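Local coordinates for AP endonuclease, family 2 (Brucella melitensis biovar Abortus, PDB 3NGF) that binds manganese in a xylose isomerase-like TIM barrel of the AP endonuclease family 2 and probably works as a hydroxypyruvate isomerase, at the manganese (II) ion site. Sequence-based numbering; all coordinates share one arbitrary frame.

The manganese (II) ion site. Residues 41, 150, 152, 183, 185, 187-188, 211, 218, 247. With MN (manganese (II) ion), chain B.
The manganese centre of this hyi-family barrel illustrates near-octahedral coordination built from opposed pairs. Glu247 OE1 binds the ion at 2.1 Å, almost directly across from Glu150 OE2 at 2.2 Å. Both chains are extended, with CG anti to the backbone N (chi1 -169° in each), so each carboxylate reaches the metal tip first through one oxygen. Glu150 OE1 contacts water 1, so this carboxylate touches both the ion and one of its waters. Asp185 OD2, at 2.2 Å from MN, stands opposite water 1, and Gln211 OE1, at 2.3 Å, opposite water 2. The two waters are adjacent, marking the side where a substrate might enter; Glu150 and Glu247, the predicted proton donor/acceptors, face each other across the ion.

Hydrogen bonds orient the side-chain amide ligand, Gln211. Gln183 NE2 donates to Gln211 OE1 over 3.0 Å, from above the carbonyl plane at a C=O...N angle of 95°, and Gln211 OE1 lies in the amide plane of Gln183. Gln211 NE2 in turn reaches Glu41 OE2 at 2.9 Å, meeting that carboxylate from above its plane. This relay probably holds the amide orientation that points OE1 at the metal. Asp185 OD1, turned from the ion, takes weak bonds from the backbone N of Tyr187 and His188.

Water 2 lies in the ring plane of His188, whose NE2 is hydrogen-bonded to it at 2.8 Å, nearly straight; Leu152 CA covers one face of that imidazole. Tyr187 CE2 sits 3.5 Å above the plane of the Arg218 guanidinium, offset toward the guanidinium's rim. Arg218 also turns an edge to water 2, and its likely positive charge may help polarise that water.

Asp185 ends strand 180-185, and Glu150 and Glu247 directly follow strands 146-149 and 243-246, placing the metal at the C-terminal mouth of the TIM barrel.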
ATOM      1  N   GLU A  41      -4.851   5.634  -5.021  1.00  9.03           N
ATOM      2  CA  GLU A  41      -4.724   5.004  -3.701  1.00  9.31           C
ATOM      3  C   GLU A  41      -4.614   6.112  -2.675  1.00  9.66           C
ATOM      4  O   GLU A  41      -4.305   7.259  -3.026  1.00  9.75           O
ATOM      5  CB  GLU A  41      -3.507   4.092  -3.638  1.00  9.24           C
ATOM      6  CG  GLU A  41      -2.151   4.797  -3.804  1.00  9.79           C
ATOM      7  CD  GLU A  41      -0.976   3.844  -3.723  1.00 10.84           C
ATOM      8  OE1 GLU A  41      -1.130   2.654  -4.087  1.00 14.64           O
ATOM      9  OE2 GLU A  41       0.122   4.302  -3.294  1.00 13.57           O
ATOM     10  N   GLU A 150       2.740  -4.877   4.424  1.00  8.83           N
ATOM     11  CA  GLU A 150       3.744  -4.003   3.788  1.00  8.71           C
ATOM     12  C   GLU A 150       4.973  -3.817   4.664  1.00  9.80           C
ATOM     13  O   GLU A 150       4.908  -3.096   5.664  1.00 10.39           O
ATOM     14  CB  GLU A 150       3.198  -2.614   3.511  1.00  9.43           C
ATOM     15  CG  GLU A 150       4.137  -1.787   2.613  1.00  8.88           C
ATOM     16  CD  GLU A 150       3.810  -0.301   2.513  1.00 13.01           C
ATOM     17  OE1 GLU A 150       2.885   0.226   3.154  1.00 13.70           O
ATOM     18  OE2 GLU A 150       4.524   0.350   1.741  1.00 10.84           O
ATOM     19  N   LEU A 152       8.089  -1.980   5.905  1.00 11.99           N
ATOM     20  CA  LEU A 152       8.479  -0.580   5.892  1.00 12.39           C
ATOM     21  C   LEU A 152      10.014  -0.500   6.017  1.00 13.79           C
ATOM     22  O   LEU A 152      10.720  -1.426   5.568  1.00 15.27           O
ATOM     23  CB  LEU A 152       7.692   0.185   6.945  1.00 12.26           C
ATOM     24  CG  LEU A 152       6.156   0.082   6.785  1.00 11.44           C
ATOM     25  CD1 LEU A 152       5.451   0.918   7.843  1.00 13.20           C
ATOM     26  CD2 LEU A 152       5.685   0.486   5.355  1.00 11.36           C
ATOM     27  N   GLN A 183       2.723  -6.302   0.010  1.00  7.95           N
ATOM     28  CA  GLN A 183       2.732  -5.019  -0.669  1.00  7.78           C
ATOM     29  C   GLN A 183       4.208  -4.601  -0.786  1.00  8.82           C
ATOM     30  O   GLN A 183       4.857  -4.313   0.218  1.00  8.58           O
ATOM     31  CB  GLN A 183       1.935  -4.012   0.149  1.00  8.07           C
ATOM     32  CG  GLN A 183       1.853  -2.593  -0.428  1.00  9.34           C
ATOM     33  CD  GLN A 183       0.858  -1.741   0.308  1.00  9.61           C
ATOM     34  OE1 GLN A 183      -0.165  -2.226   0.774  1.00 11.92           O
ATOM     35  NE2 GLN A 183       1.133  -0.446   0.400  1.00 12.68           N
ATOM     36  N   ASP A 185       6.730  -2.097  -1.664  1.00  9.34           N
ATOM     37  CA  ASP A 185       7.097  -0.689  -1.859  1.00  9.10           C
ATOM     38  C   ASP A 185       8.622  -0.667  -2.091  1.00  9.89           C
ATOM     39  O   ASP A 185       9.434  -1.035  -1.193  1.00  9.11           O
ATOM     40  CB  ASP A 185       6.633   0.114  -0.639  1.00 10.02           C
ATOM     41  CG  ASP A 185       6.934   1.606  -0.725  1.00 11.45           C
ATOM     42  OD1 ASP A 185       7.943   1.968  -1.329  1.00 12.35           O
ATOM     43  OD2 ASP A 185       6.193   2.436  -0.141  1.00 12.43           O
ATOM     44  N   TYR A 187      10.716   1.618  -2.582  1.00 10.61           N
ATOM     45  CA  TYR A 187      11.439   2.582  -1.746  1.00 11.25           C
ATOM     46  C   TYR A 187      11.903   1.877  -0.438  1.00 11.31           C
ATOM     47  O   TYR A 187      13.094   1.931  -0.059  1.00 10.94           O
ATOM     48  CB  TYR A 187      10.523   3.803  -1.473  1.00 11.77           C
ATOM     49  CG  TYR A 187      11.021   4.756  -0.416  1.00 12.97           C
ATOM     50  CD1 TYR A 187      11.933   5.753  -0.719  1.00 12.79           C
ATOM     51  CD2 TYR A 187      10.559   4.670   0.889  1.00 12.68           C
ATOM     52  CE1 TYR A 187      12.414   6.628   0.271  1.00 14.57           C
ATOM     53  CE2 TYR A 187      11.001   5.544   1.866  1.00 14.72           C
ATOM     54  CZ  TYR A 187      11.938   6.498   1.568  1.00 14.67           C
ATOM     55  OH  TYR A 187      12.363   7.349   2.569  1.00 14.37           O
ATOM     56  N   HIS A 188      10.973   1.209   0.231  1.00 10.31           N
ATOM     57  CA  HIS A 188      11.324   0.500   1.460  1.00 10.66           C
ATOM     58  C   HIS A 188      12.266  -0.687   1.180  1.00 10.17           C
ATOM     59  O   HIS A 188      13.171  -0.943   1.950  1.00 10.45           O
ATOM     60  CB  HIS A 188      10.050   0.019   2.166  1.00 10.53           C
ATOM     61  CG  HIS A 188       9.161   1.123   2.661  1.00 11.23           C
ATOM     62  ND1 HIS A 188       9.624   2.189   3.404  1.00 12.02           N
ATOM     63  CD2 HIS A 188       7.818   1.269   2.595  1.00 10.68           C
ATOM     64  CE1 HIS A 188       8.600   2.955   3.746  1.00 14.15           C
ATOM     65  NE2 HIS A 188       7.497   2.430   3.242  1.00 12.13           N
ATOM     66  N   GLN A 211       4.622  -0.194  -4.931  1.00 10.30           N
ATOM     67  CA  GLN A 211       4.706   1.250  -4.786  1.00 10.05           C
ATOM     68  C   GLN A 211       6.117   1.712  -5.120  1.00  9.23           C
ATOM     69  O   GLN A 211       7.074   0.927  -5.026  1.00  9.02           O
ATOM     70  CB  GLN A 211       4.331   1.687  -3.378  1.00  9.80           C
ATOM     71  CG  GLN A 211       2.826   1.549  -3.085  1.00 10.27           C
ATOM     72  CD  GLN A 211       2.524   1.784  -1.641  1.00 11.47           C
ATOM     73  OE1 GLN A 211       3.248   1.322  -0.770  1.00 11.83           O
ATOM     74  NE2 GLN A 211       1.469   2.539  -1.368  1.00 10.81           N
ATOM     75  N   ARG A 218      12.563  10.292  -1.587  1.00 12.73           N
ATOM     76  CA  ARG A 218      11.127   9.947  -1.636  1.00 12.46           C
ATOM     77  C   ARG A 218      10.322  10.932  -2.478  1.00 11.74           C
ATOM     78  O   ARG A 218       9.224  11.329  -2.115  1.00 12.77           O
ATOM     79  CB  ARG A 218      10.567   9.768  -0.223  1.00 12.13           C
ATOM     80  CG  ARG A 218       9.416   8.768  -0.143  1.00 14.26           C
ATOM     81  CD  ARG A 218       8.975   8.504   1.287  1.00 16.37           C
ATOM     82  NE  ARG A 218       8.014   7.400   1.322  1.00 17.40           N
ATOM     83  CZ  ARG A 218       7.535   6.843   2.437  1.00 20.48           C
ATOM     84  NH1 ARG A 218       7.874   7.304   3.636  1.00 25.54           N
ATOM     85  NH2 ARG A 218       6.683   5.839   2.344  1.00 22.40           N
ATOM     86  N   GLU A 247       3.523   6.616  -4.312  1.00  9.70           N
ATOM     87  CA  GLU A 247       3.558   7.086  -2.953  1.00  9.99           C
ATOM     88  C   GLU A 247       4.869   7.845  -2.750  1.00 10.49           C
ATOM     89  O   GLU A 247       5.813   7.360  -2.072  1.00 11.27           O
ATOM     90  CB  GLU A 247       3.487   5.920  -1.980  1.00 11.01           C
ATOM     91  CG  GLU A 247       3.246   6.393  -0.580  1.00 13.06           C
ATOM     92  CD  GLU A 247       3.264   5.278   0.425  1.00 20.05           C
ATOM     93  OE1 GLU A 247       3.771   4.175   0.120  1.00 17.57           O
ATOM     94  OE2 GLU A 247       2.778   5.531   1.533  1.00 26.02           O
TER
HETATM   95 MN    MN B 262       4.289   2.358   0.992  1.00 18.06          MN
HETATM   96  O   HOH W   1       2.091   2.290   2.111  1.00 17.59           O
HETATM   97  O   HOH W   2       4.954   3.431   2.877  1.00 13.92           O